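Local coordinates for protein mannan endo-1,4-beta-mannosidase (Cryptopygus antarcticus, PDB 4OOZ) that hydrolyses internal beta-1,4-mannosidic linkages in mannans, galactomannans and glucomannans, releasing short manno-oligosaccharides, at residues N144-E149 against K211-K216; L179-G184 against A206-K211. All coordinates share one frame; numbering follows the deposited sequence.

In the fold
The catalytic (beta/alpha)8 barrel carries both contacts. From the N terminus, the chain runs through barrel strand 126-133 and helix 140-143 into residues 144-149, where contact 1 begins. Helix 149-167 then leads to strand 173-180, whose end opens contact 2. That contact closes a loop of 21 intervening residues when 206-211 comes back to 179-184. The chain continues into 211-216, which closes contact 1 at the start of helix 215-232. Contact 2 is nested inside contact 1, and Lys211 belongs to both. Their centres lie about 12 Å apart, and Phe146 packs on Leu179 between them. Contact 1 ties the loop before helix 149-167 to helix 215-232; contact 2 joins two parts of the loop after strand 173-180.

Contact 1 of 2, residues N144-E149 against K211-K216; sequences NLFWDE and KKFPMK. With BMA (beta-D-mannopyranose), chain D; BMA (beta-D-mannopyranose), chain B; BMA (beta-D-mannopyranose), chain C.
Trp147 meets Lys212, Phe213 and Pro214 with one side of its indole and bound mannose with a face. Trp147 CB lies 3.2 Å from chain D mannose O3. CG stands anti to the carbonyl carbon (chi1 -68°), which carries the indole across to 211-216. CD1 lies in plane at the edge of the Phe213 ring. Trp147 NE1 is next, 3.6 Å from Phe213 CD1, their rings oblique. Trp147 CE3 is 3.4 Å from chain C mannose O2, with CZ3 near its O3 and O2. Trp147 CZ2 comes 3.6 Å from Lys212 O, at the indole edge. At the tip, Trp147 CH2 touches CD of Pro214 at 3.8 Å. Over one face lies the chain C mannose, its C4 above the ring centre, an aromatic platform as in many glycoside hydrolases. An alanine at this position is likely to leave that mannose without its platform and open a gap beside Phe213 and Pro214. Phe146 and Phe213 stack face to face, centroids 4.0 Å apart and planes at 23°. Lys212 CB covers the other Phe213 face. Asp148 caps helix 149-167 through OD1, while its OD2 accepts a 2.7 Å hydrogen bond from chain B mannose O6.

Contact 2 of 2, residues L179-G184 against A206-K211; sequences LNEPEG and AGWGGK. With BMA (beta-D-mannopyranose), chain G; BMA (beta-D-mannopyranose), chain E.
Gly184 packs against one face of the Trp208 indole. Gly184 CA is 3.4 Å from the centroid of the Trp208 six-membered ring and 12° off the ring normal, a CH-pi contact over the face. This is the tight part. Each segment makes a type I turn here, Glu181 to Gly184 and Gly207 to Gly210, and two backbone bonds join them. Gly207 N donates to Glu183 O at 2.8 Å. Gly209 N donates to Gly184 O, also at 2.8 Å, from a position tilted out of the carbonyl plane. The same Gly184 O receives a CA-H...O contact from Gly207 CA at 3.2 Å. Gly207 and Gly210 have backbone angles that call for glycine.

The sugar-facing side is looser. Trp208 holds CG between its backbone N and carbonyl carbon (chi1 74°), and this folds the indole back over Gly184. The opposite indole face meets the chain E mannose through O4, 3.6 Å from Trp208 CG. Trp243 meets the indole with its own ring. Toward the end of the second segment, Lys211 points its CB away from 179-184, makes no contact with it and is exposed.

Glu181 reaches the indole at its edge, OE1 near CH2, with carboxylate and ring planes 82° apart. Glu181 OE1 also accepts a 2.8 Å hydrogen bond from O3 of the chain G mannose. His280 ND1 is hydrogen-bonded to Glu181 OE2, and Arg81 and Asn133 hold the Asn180 amide. Asn180, Glu181 and Pro182 form the Asn-Glu-Pro sequence at the end of strand 173-180. This is typical of the family 5 barrel, where the glutamate is probably the proton donor/acceptor, close to the probable nucleophile Glu312.

Contact 1 of 2, residues N144-E149 against K211-K216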
ATOM      1  N   ASN A 144     -15.562  -1.854  13.472  1.00 40.16           N
ATOM      2  CA  ASN A 144     -15.469  -2.576  14.732  1.00 41.53           C
ATOM      3  C   ASN A 144     -14.303  -3.553  14.768  1.00 41.56           C
ATOM      4  O   ASN A 144     -13.988  -4.112  15.819  1.00 42.92           O
ATOM      5  CB  ASN A 144     -16.774  -3.311  15.024  1.00 41.60           C
ATOM      6  CG  ASN A 144     -17.851  -2.388  15.545  1.00 42.40           C
ATOM      7  OD1 ASN A 144     -17.576  -1.244  15.909  1.00 44.14           O
ATOM      8  ND2 ASN A 144     -19.083  -2.881  15.597  1.00 42.97           N
ATOM      9  N   LEU A 145     -13.658  -3.752  13.622  1.00 40.21           N
ATOM     10  CA  LEU A 145     -12.470  -4.598  13.567  1.00 40.30           C
ATOM     11  C   LEU A 145     -11.311  -3.957  14.323  1.00 41.57           C
ATOM     12  O   LEU A 145     -10.368  -4.635  14.725  1.00 42.29           O
ATOM     13  CB  LEU A 145     -12.062  -4.872  12.120  1.00 38.70           C
ATOM     14  CG  LEU A 145     -12.958  -5.813  11.319  1.00 37.66           C
ATOM     15  CD1 LEU A 145     -12.380  -6.040   9.935  1.00 36.41           C
ATOM     16  CD2 LEU A 145     -13.135  -7.131  12.055  1.00 38.54           C
ATOM     17  N   PHE A 146     -11.390  -2.643  14.509  1.00 41.99           N
ATOM     18  CA  PHE A 146     -10.366  -1.903  15.234  1.00 43.39           C
ATOM     19  C   PHE A 146     -10.580  -1.991  16.735  1.00 45.42           C
ATOM     20  O   PHE A 146      -9.631  -1.895  17.514  1.00 46.89           O
ATOM     21  CB  PHE A 146     -10.352  -0.434  14.806  1.00 43.28           C
ATOM     22  CG  PHE A 146      -9.883  -0.214  13.399  1.00 41.69           C
ATOM     23  CD1 PHE A 146     -10.707  -0.500  12.323  1.00 40.09           C
ATOM     24  CD2 PHE A 146      -8.614   0.282  13.151  1.00 41.94           C
ATOM     25  CE1 PHE A 146     -10.277  -0.299  11.030  1.00 38.82           C
ATOM     26  CE2 PHE A 146      -8.176   0.486  11.858  1.00 40.62           C
ATOM     27  CZ  PHE A 146      -9.009   0.195  10.795  1.00 39.09           C
ATOM     28  N   TRP A 147     -11.833  -2.175  17.137  1.00 47.32           N
ATOM     29  CA  TRP A 147     -12.191  -2.149  18.549  1.00 47.68           C
ATOM     30  C   TRP A 147     -12.343  -3.543  19.149  1.00 49.32           C
ATOM     31  O   TRP A 147     -11.825  -3.815  20.231  1.00 52.51           O
ATOM     32  CB  TRP A 147     -13.481  -1.358  18.747  1.00 47.92           C
ATOM     33  CG  TRP A 147     -13.351   0.107  18.475  1.00 48.09           C
ATOM     34  CD1 TRP A 147     -13.685   0.763  17.327  1.00 46.58           C
ATOM     35  CD2 TRP A 147     -12.860   1.103  19.378  1.00 50.12           C
ATOM     36  NE1 TRP A 147     -13.433   2.106  17.459  1.00 47.56           N
ATOM     37  CE2 TRP A 147     -12.924   2.340  18.710  1.00 49.73           C
ATOM     38  CE3 TRP A 147     -12.373   1.067  20.687  1.00 52.42           C
ATOM     39  CZ2 TRP A 147     -12.519   3.530  19.306  1.00 51.57           C
ATOM     40  CZ3 TRP A 147     -11.972   2.247  21.277  1.00 54.23           C
ATOM     41  CH2 TRP A 147     -12.046   3.462  20.587  1.00 53.80           C
ATOM     42  N   ASP A 148     -13.054  -4.423  18.452  1.00 46.92           N
ATOM     43  CA  ASP A 148     -13.306  -5.764  18.966  1.00 47.60           C
ATOM     44  C   ASP A 148     -12.210  -6.732  18.538  1.00 47.27           C
ATOM     45  O   ASP A 148     -11.955  -6.914  17.347  1.00 45.56           O
ATOM     46  CB  ASP A 148     -14.676  -6.273  18.498  1.00 46.58           C
ATOM     47  CG  ASP A 148     -15.145  -7.495  19.270  1.00 47.79           C
ATOM     48  OD1 ASP A 148     -14.400  -8.494  19.333  1.00 48.22           O
ATOM     49  OD2 ASP A 148     -16.261  -7.456  19.825  1.00 48.46           O
ATOM     50  N   GLU A 149     -11.569  -7.354  19.521  1.00 49.09           N
ATOM     51  CA  GLU A 149     -10.493  -8.301  19.262  1.00 49.19           C
ATOM     52  C   GLU A 149     -11.014  -9.595  18.653  1.00 48.40           C
ATOM     53  O   GLU A 149     -10.347 -10.205  17.825  1.00 47.57           O
ATOM     54  CB  GLU A 149      -9.724  -8.613  20.547  1.00 51.68           C
ATOM     55  CG  GLU A 149      -9.048  -7.410  21.177  1.00 52.81           C
ATOM     56  CD  GLU A 149      -8.122  -7.787  22.319  1.00 55.32           C
ATOM     57  OE1 GLU A 149      -7.812  -8.989  22.465  1.00 56.01           O
ATOM     58  OE2 GLU A 149      -7.698  -6.879  23.066  1.00 56.78           O
ATOM     59  N   LYS A 211     -13.430  11.245  12.803  1.00 49.85           N
ATOM     60  CA  LYS A 211     -12.504  10.827  13.846  1.00 50.72           C
ATOM     61  C   LYS A 211     -13.025   9.639  14.644  1.00 50.26           C
ATOM     62  O   LYS A 211     -13.656   9.808  15.687  1.00 51.80           O
ATOM     63  CB  LYS A 211     -12.203  12.007  14.768  1.00 56.59           C
ATOM     64  CG  LYS A 211     -11.440  13.112  14.059  1.00 57.29           C
ATOM     65  CD  LYS A 211     -11.528  14.442  14.772  1.00 57.12           C
ATOM     66  CE  LYS A 211     -10.835  15.515  13.950  1.00 57.81           C
ATOM     67  NZ  LYS A 211     -10.900  16.850  14.597  1.00 60.88           N
ATOM     68  N   LYS A 212     -12.743   8.438  14.152  1.00 48.31           N
ATOM     69  CA  LYS A 212     -13.265   7.215  14.754  1.00 47.78           C
ATOM     70  C   LYS A 212     -12.232   6.496  15.615  1.00 51.06           C
ATOM     71  O   LYS A 212     -12.507   6.141  16.760  1.00 54.89           O
ATOM     72  CB  LYS A 212     -13.768   6.259  13.670  1.00 45.42           C
ATOM     73  CG  LYS A 212     -14.557   6.928  12.560  1.00 44.62           C
ATOM     74  CD  LYS A 212     -15.092   5.909  11.568  1.00 42.54           C
ATOM     75  CE  LYS A 212     -15.674   6.601  10.349  1.00 41.86           C
ATOM     76  NZ  LYS A 212     -16.578   7.712  10.743  1.00 43.33           N
ATOM     77  N   PHE A 213     -11.044   6.279  15.059  1.00 47.71           N
ATOM     78  CA  PHE A 213     -10.043   5.441  15.708  1.00 48.13           C
ATOM     79  C   PHE A 213      -8.855   6.219  16.263  1.00 49.93           C
ATOM     80  O   PHE A 213      -8.112   6.847  15.510  1.00 49.63           O
ATOM     81  CB  PHE A 213      -9.532   4.388  14.727  1.00 46.08           C
ATOM     82  CG  PHE A 213     -10.617   3.717  13.942  1.00 44.30           C
ATOM     83  CD1 PHE A 213     -11.459   2.804  14.546  1.00 44.29           C
ATOM     84  CD2 PHE A 213     -10.795   3.998  12.598  1.00 42.79           C
ATOM     85  CE1 PHE A 213     -12.456   2.186  13.828  1.00 42.79           C
ATOM     86  CE2 PHE A 213     -11.796   3.376  11.873  1.00 41.33           C
ATOM     87  CZ  PHE A 213     -12.626   2.471  12.491  1.00 41.32           C
ATOM     88  N   PRO A 214      -8.674   6.174  17.592  1.00 51.96           N
ATOM     89  CA  PRO A 214      -7.451   6.685  18.218  1.00 54.10           C
ATOM     90  C   PRO A 214      -6.235   5.903  17.733  1.00 56.24           C
ATOM     91  O   PRO A 214      -6.379   4.731  17.379  1.00 51.24           O
ATOM     92  CB  PRO A 214      -7.700   6.468  19.717  1.00 56.05           C
ATOM     93  CG  PRO A 214      -8.791   5.446  19.790  1.00 54.90           C
ATOM     94  CD  PRO A 214      -9.640   5.675  18.584  1.00 52.82           C
ATOM     95  N   MET A 215      -5.068   6.543  17.718  1.00 53.81           N
ATOM     96  CA  MET A 215      -3.858   5.950  17.149  1.00 52.92           C
ATOM     97  C   MET A 215      -3.554   4.571  17.725  1.00 52.89           C
ATOM     98  O   MET A 215      -3.124   3.671  17.004  1.00 51.32           O
ATOM     99  CB  MET A 215      -2.659   6.873  17.369  1.00 54.64           C
ATOM    100  CG  MET A 215      -1.470   6.552  16.486  1.00 53.56           C
ATOM    101  SD  MET A 215      -1.832   6.953  14.768  1.00 51.16           S
ATOM    102  CE  MET A 215      -1.117   5.536  13.941  1.00 49.16           C
ATOM    103  N   LYS A 216      -3.783   4.412  19.025  1.00 54.82           N
ATOM    104  CA  LYS A 216      -3.553   3.140  19.705  1.00 55.24           C
ATOM    105  C   LYS A 216      -4.310   1.989  19.036  1.00 53.05           C
ATOM    106  O   LYS A 216      -3.774   0.891  18.876  1.00 52.49           O
ATOM    107  CB  LYS A 216      -3.949   3.262  21.178  1.00 57.77           C
ATOM    108  CG  LYS A 216      -3.813   1.990  21.979  1.00 58.58           C
ATOM    109  CD  LYS A 216      -3.252   2.267  23.359  1.00 61.73           C
ATOM    110  CE  LYS A 216      -3.918   3.456  24.023  1.00 63.46           C
ATOM    111  NZ  LYS A 216      -3.167   3.932  25.232  1.00 66.73           N
TER
HETATM  112  C1  BMA D   2     -18.869  -5.396  20.243  1.00 60.62           C
HETATM  113  C2  BMA D   2     -17.808  -4.759  19.348  1.00 58.76           C
HETATM  114  C3  BMA D   2     -17.135  -3.630  20.111  1.00 57.60           C
HETATM  115  C4  BMA D   2     -18.143  -2.665  20.768  1.00 57.65           C
HETATM  116  C5  BMA D   2     -19.323  -3.421  21.469  1.00 62.67           C
HETATM  117  C6  BMA D   2     -20.478  -2.510  21.839  1.00 63.11           C
HETATM  118  O2  BMA D   2     -18.386  -4.184  18.186  1.00 58.72           O
HETATM  119  O3  BMA D   2     -16.263  -2.894  19.272  1.00 56.45           O
HETATM  120  O4  BMA D   2     -17.438  -1.906  21.735  1.00 58.48           O
HETATM  121  O5  BMA D   2     -19.842  -4.457  20.610  1.00 60.92           O
HETATM  122  O6  BMA D   2     -20.132  -1.809  23.024  1.00 64.40           O
HETATM  123  C1  BMA B   1     -21.878  -9.656  20.749  1.00 62.96           C
HETATM  124  C2  BMA B   1     -22.611  -8.405  20.271  1.00 62.34           C
HETATM  125  C3  BMA B   1     -21.616  -7.457  19.603  1.00 61.10           C
HETATM  126  C4  BMA B   1     -20.340  -7.230  20.444  1.00 60.25           C
HETATM  127  C5  BMA B   1     -19.766  -8.582  20.964  1.00 61.36           C
HETATM  128  C6  BMA B   1     -18.637  -8.422  21.974  1.00 62.48           C
HETATM  129  O1  BMA B   1     -22.800 -10.414  21.490  1.00 63.88           O
HETATM  130  O2  BMA B   1     -23.168  -7.700  21.368  1.00 64.93           O
HETATM  131  O3  BMA B   1     -22.216  -6.203  19.303  1.00 61.93           O
HETATM  132  O4  BMA B   1     -19.383  -6.588  19.616  1.00 59.50           O
HETATM  133  O5  BMA B   1     -20.815  -9.323  21.608  1.00 63.24           O
HETATM  134  O6  BMA B   1     -17.497  -9.116  21.487  1.00 61.69           O
HETATM  135  C1  BMA C   3     -17.480  -0.500  21.430  1.00 52.02           C
HETATM  136  C2  BMA C   3     -16.557   0.226  22.397  1.00 54.18           C
HETATM  137  C3  BMA C   3     -16.611   1.737  22.151  1.00 54.54           C
HETATM  138  C4  BMA C   3     -16.533   2.114  20.636  1.00 52.14           C
HETATM  139  C5  BMA C   3     -17.451   1.187  19.800  1.00 50.12           C
HETATM  140  C6  BMA C   3     -17.317   1.390  18.303  1.00 47.89           C
HETATM  141  O2  BMA C   3     -15.215  -0.175  22.184  1.00 53.84           O
HETATM  142  O3  BMA C   3     -15.586   2.390  22.893  1.00 56.47           O
HETATM  143  O4  BMA C   3     -16.966   3.462  20.426  1.00 52.65           O
HETATM  144  O5  BMA C   3     -17.158  -0.184  20.104  1.00 49.96           O
HETATM  145  O6  BMA C   3     -18.266   2.370  17.908  1.00 47.82           O

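Contact 2 of 2, residues L179-G184 against A206-K211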
ATOM      1  N   LEU A 179      -3.516  -1.071   5.739  1.00 35.90           N
ATOM      2  CA  LEU A 179      -4.418   0.070   5.803  1.00 35.95           C
ATOM      3  C   LEU A 179      -3.945   1.236   4.941  1.00 35.95           C
ATOM      4  O   LEU A 179      -2.776   1.598   4.962  1.00 36.57           O
ATOM      5  CB  LEU A 179      -4.581   0.520   7.255  1.00 37.23           C
ATOM      6  CG  LEU A 179      -5.706   1.507   7.557  1.00 37.52           C
ATOM      7  CD1 LEU A 179      -6.990   1.062   6.884  1.00 36.35           C
ATOM      8  CD2 LEU A 179      -5.901   1.620   9.055  1.00 38.89           C
ATOM      9  N   ASN A 180      -4.866   1.814   4.180  1.00 35.38           N
ATOM     10  CA  ASN A 180      -4.576   2.982   3.362  1.00 35.58           C
ATOM     11  C   ASN A 180      -4.948   4.273   4.070  1.00 36.70           C
ATOM     12  O   ASN A 180      -6.116   4.515   4.350  1.00 36.70           O
ATOM     13  CB  ASN A 180      -5.318   2.898   2.029  1.00 34.58           C
ATOM     14  CG  ASN A 180      -5.484   4.251   1.370  1.00 35.05           C
ATOM     15  OD1 ASN A 180      -4.594   4.726   0.673  1.00 35.32           O
ATOM     16  ND2 ASN A 180      -6.633   4.880   1.590  1.00 35.29           N
ATOM     17  N   GLU A 181      -3.947   5.098   4.351  1.00 37.79           N
ATOM     18  CA  GLU A 181      -4.145   6.390   5.003  1.00 39.19           C
ATOM     19  C   GLU A 181      -4.934   6.316   6.305  1.00 39.87           C
ATOM     20  O   GLU A 181      -6.010   6.895   6.407  1.00 40.12           O
ATOM     21  CB  GLU A 181      -4.836   7.350   4.042  1.00 39.14           C
ATOM     22  CG  GLU A 181      -4.148   7.430   2.703  1.00 38.60           C
ATOM     23  CD  GLU A 181      -4.308   8.778   2.057  1.00 39.49           C
ATOM     24  OE1 GLU A 181      -5.130   9.576   2.546  1.00 40.36           O
ATOM     25  OE2 GLU A 181      -3.626   9.039   1.045  1.00 39.46           O
ATOM     26  N   PRO A 182      -4.381   5.633   7.318  1.00 40.36           N
ATOM     27  CA  PRO A 182      -5.029   5.454   8.622  1.00 41.20           C
ATOM     28  C   PRO A 182      -5.344   6.763   9.340  1.00 43.32           C
ATOM     29  O   PRO A 182      -5.966   6.744  10.401  1.00 43.79           O
ATOM     30  CB  PRO A 182      -3.994   4.657   9.418  1.00 41.78           C
ATOM     31  CG  PRO A 182      -3.129   4.022   8.402  1.00 40.67           C
ATOM     32  CD  PRO A 182      -3.051   5.001   7.289  1.00 40.35           C
ATOM     33  N   GLU A 183      -4.906   7.881   8.773  1.00 43.51           N
ATOM     34  CA  GLU A 183      -5.097   9.186   9.390  1.00 45.39           C
ATOM     35  C   GLU A 183      -6.403   9.816   8.929  1.00 45.22           C
ATOM     36  O   GLU A 183      -6.863  10.805   9.500  1.00 46.82           O
ATOM     37  CB  GLU A 183      -3.921  10.114   9.070  1.00 46.49           C
ATOM     38  CG  GLU A 183      -2.560   9.565   9.476  1.00 46.83           C
ATOM     39  CD  GLU A 183      -1.961   8.637   8.433  1.00 45.03           C
ATOM     40  OE1 GLU A 183      -2.254   8.819   7.231  1.00 43.95           O
ATOM     41  OE2 GLU A 183      -1.197   7.728   8.815  1.00 44.86           O
ATOM     42  N   GLY A 184      -6.991   9.239   7.886  1.00 43.43           N
ATOM     43  CA  GLY A 184      -8.273   9.697   7.388  1.00 43.19           C
ATOM     44  C   GLY A 184      -9.372   9.532   8.415  1.00 43.70           C
ATOM     45  O   GLY A 184     -10.233  10.394   8.565  1.00 44.68           O
ATOM     46  N   ALA A 206      -5.950  15.957   9.635  1.00 54.43           N
ATOM     47  CA  ALA A 206      -6.209  14.533   9.814  1.00 52.35           C
ATOM     48  C   ALA A 206      -7.608  14.307  10.377  1.00 52.27           C
ATOM     49  O   ALA A 206      -8.147  15.153  11.091  1.00 54.23           O
ATOM     50  CB  ALA A 206      -5.164  13.909  10.722  1.00 52.75           C
ATOM     51  N   GLY A 207      -8.193  13.159  10.049  1.00 50.13           N
ATOM     52  CA  GLY A 207      -9.538  12.839  10.488  1.00 49.88           C
ATOM     53  C   GLY A 207     -10.587  13.436   9.568  1.00 49.58           C
ATOM     54  O   GLY A 207     -11.706  13.725   9.991  1.00 50.28           O
ATOM     55  N   TRP A 208     -10.224  13.617   8.303  1.00 48.66           N
ATOM     56  CA  TRP A 208     -11.125  14.228   7.332  1.00 48.58           C
ATOM     57  C   TRP A 208     -12.242  13.270   6.943  1.00 46.77           C
ATOM     58  O   TRP A 208     -13.224  13.669   6.318  1.00 46.79           O
ATOM     59  CB  TRP A 208     -10.355  14.676   6.084  1.00 48.32           C
ATOM     60  CG  TRP A 208      -9.940  13.547   5.191  1.00 46.05           C
ATOM     61  CD1 TRP A 208     -10.668  12.989   4.179  1.00 44.51           C
ATOM     62  CD2 TRP A 208      -8.698  12.837   5.229  1.00 45.27           C
ATOM     63  NE1 TRP A 208      -9.957  11.974   3.588  1.00 42.87           N
ATOM     64  CE2 TRP A 208      -8.743  11.862   4.213  1.00 43.29           C
ATOM     65  CE3 TRP A 208      -7.553  12.932   6.023  1.00 46.21           C
ATOM     66  CZ2 TRP A 208      -7.688  10.989   3.971  1.00 42.23           C
ATOM     67  CZ3 TRP A 208      -6.505  12.068   5.777  1.00 45.11           C
ATOM     68  CH2 TRP A 208      -6.583  11.106   4.763  1.00 43.14           C
ATOM     69  N   GLY A 209     -12.080  12.003   7.306  1.00 45.35           N
ATOM     70  CA  GLY A 209     -13.088  10.997   7.030  1.00 43.77           C
ATOM     71  C   GLY A 209     -13.902  10.663   8.264  1.00 44.35           C
ATOM     72  O   GLY A 209     -14.695   9.725   8.258  1.00 43.20           O
ATOM     73  N   GLY A 210     -13.706  11.442   9.323  1.00 46.31           N
ATOM     74  CA  GLY A 210     -14.389  11.216  10.582  1.00 47.24           C
ATOM     75  C   GLY A 210     -13.459  10.634  11.626  1.00 47.71           C
ATOM     76  O   GLY A 210     -12.782   9.642  11.377  1.00 46.32           O
ATOM     77  N   LYS A 211     -13.430  11.245  12.803  1.00 49.85           N
ATOM     78  CA  LYS A 211     -12.504  10.827  13.846  1.00 50.72           C
ATOM     79  C   LYS A 211     -13.025   9.639  14.644  1.00 50.26           C
ATOM     80  O   LYS A 211     -13.656   9.808  15.687  1.00 51.80           O
ATOM     81  CB  LYS A 211     -12.203  12.007  14.768  1.00 56.59           C
ATOM     82  CG  LYS A 211     -11.440  13.112  14.059  1.00 57.29           C
ATOM     83  CD  LYS A 211     -11.528  14.442  14.772  1.00 57.12           C
ATOM     84  CE  LYS A 211     -10.835  15.515  13.950  1.00 57.81           C
ATOM     85  NZ  LYS A 211     -10.900  16.850  14.597  1.00 60.88           N
TER
HETATM   86  C1  BMA G 405      -6.940   7.960  -1.607  1.00 36.66           C
HETATM   87  C2  BMA G 405      -6.509   8.756  -0.412  1.00 37.87           C
HETATM   88  C3  BMA G 405      -7.381   9.984  -0.303  1.00 39.04           C
HETATM   89  C4  BMA G 405      -7.354  10.793  -1.607  1.00 39.58           C
HETATM   90  C5  BMA G 405      -7.590   9.904  -2.842  1.00 38.29           C
HETATM   91  C6  BMA G 405      -7.241  10.632  -4.121  1.00 39.01           C
HETATM   92  O1  BMA G 405      -6.055   6.880  -1.684  1.00 35.85           O
HETATM   93  O2  BMA G 405      -5.192   9.240  -0.633  1.00 38.58           O
HETATM   94  O3  BMA G 405      -6.968  10.817   0.777  1.00 41.93           O
HETATM   95  O4  BMA G 405      -8.360  11.797  -1.566  1.00 42.06           O
HETATM   96  O5  BMA G 405      -6.769   8.720  -2.775  1.00 37.19           O
HETATM   97  O6  BMA G 405      -7.138  12.024  -3.848  1.00 40.71           O
HETATM   98  C1  BMA E   3      -5.470  19.694   4.567  1.00 59.62           C
HETATM   99  C2  BMA E   3      -4.718  18.376   4.264  1.00 54.32           C
HETATM  100  C3  BMA E   3      -5.589  17.357   3.545  1.00 54.93           C
HETATM  101  C4  BMA E   3      -6.979  17.269   4.208  1.00 59.09           C
HETATM  102  C5  BMA E   3      -7.621  18.657   4.127  1.00 59.63           C
HETATM  103  C6  BMA E   3      -9.068  18.687   4.601  1.00 57.00           C
HETATM  104  O2  BMA E   3      -4.298  17.759   5.475  1.00 53.98           O
HETATM  105  O3  BMA E   3      -4.951  16.081   3.519  1.00 52.86           O
HETATM  106  O4  BMA E   3      -7.923  16.212   3.751  1.00 63.43           O
HETATM  107  O5  BMA E   3      -6.830  19.525   4.973  1.00 62.10           O
HETATM  108  O6  BMA E   3      -9.100  19.123   5.955  1.00 58.93           O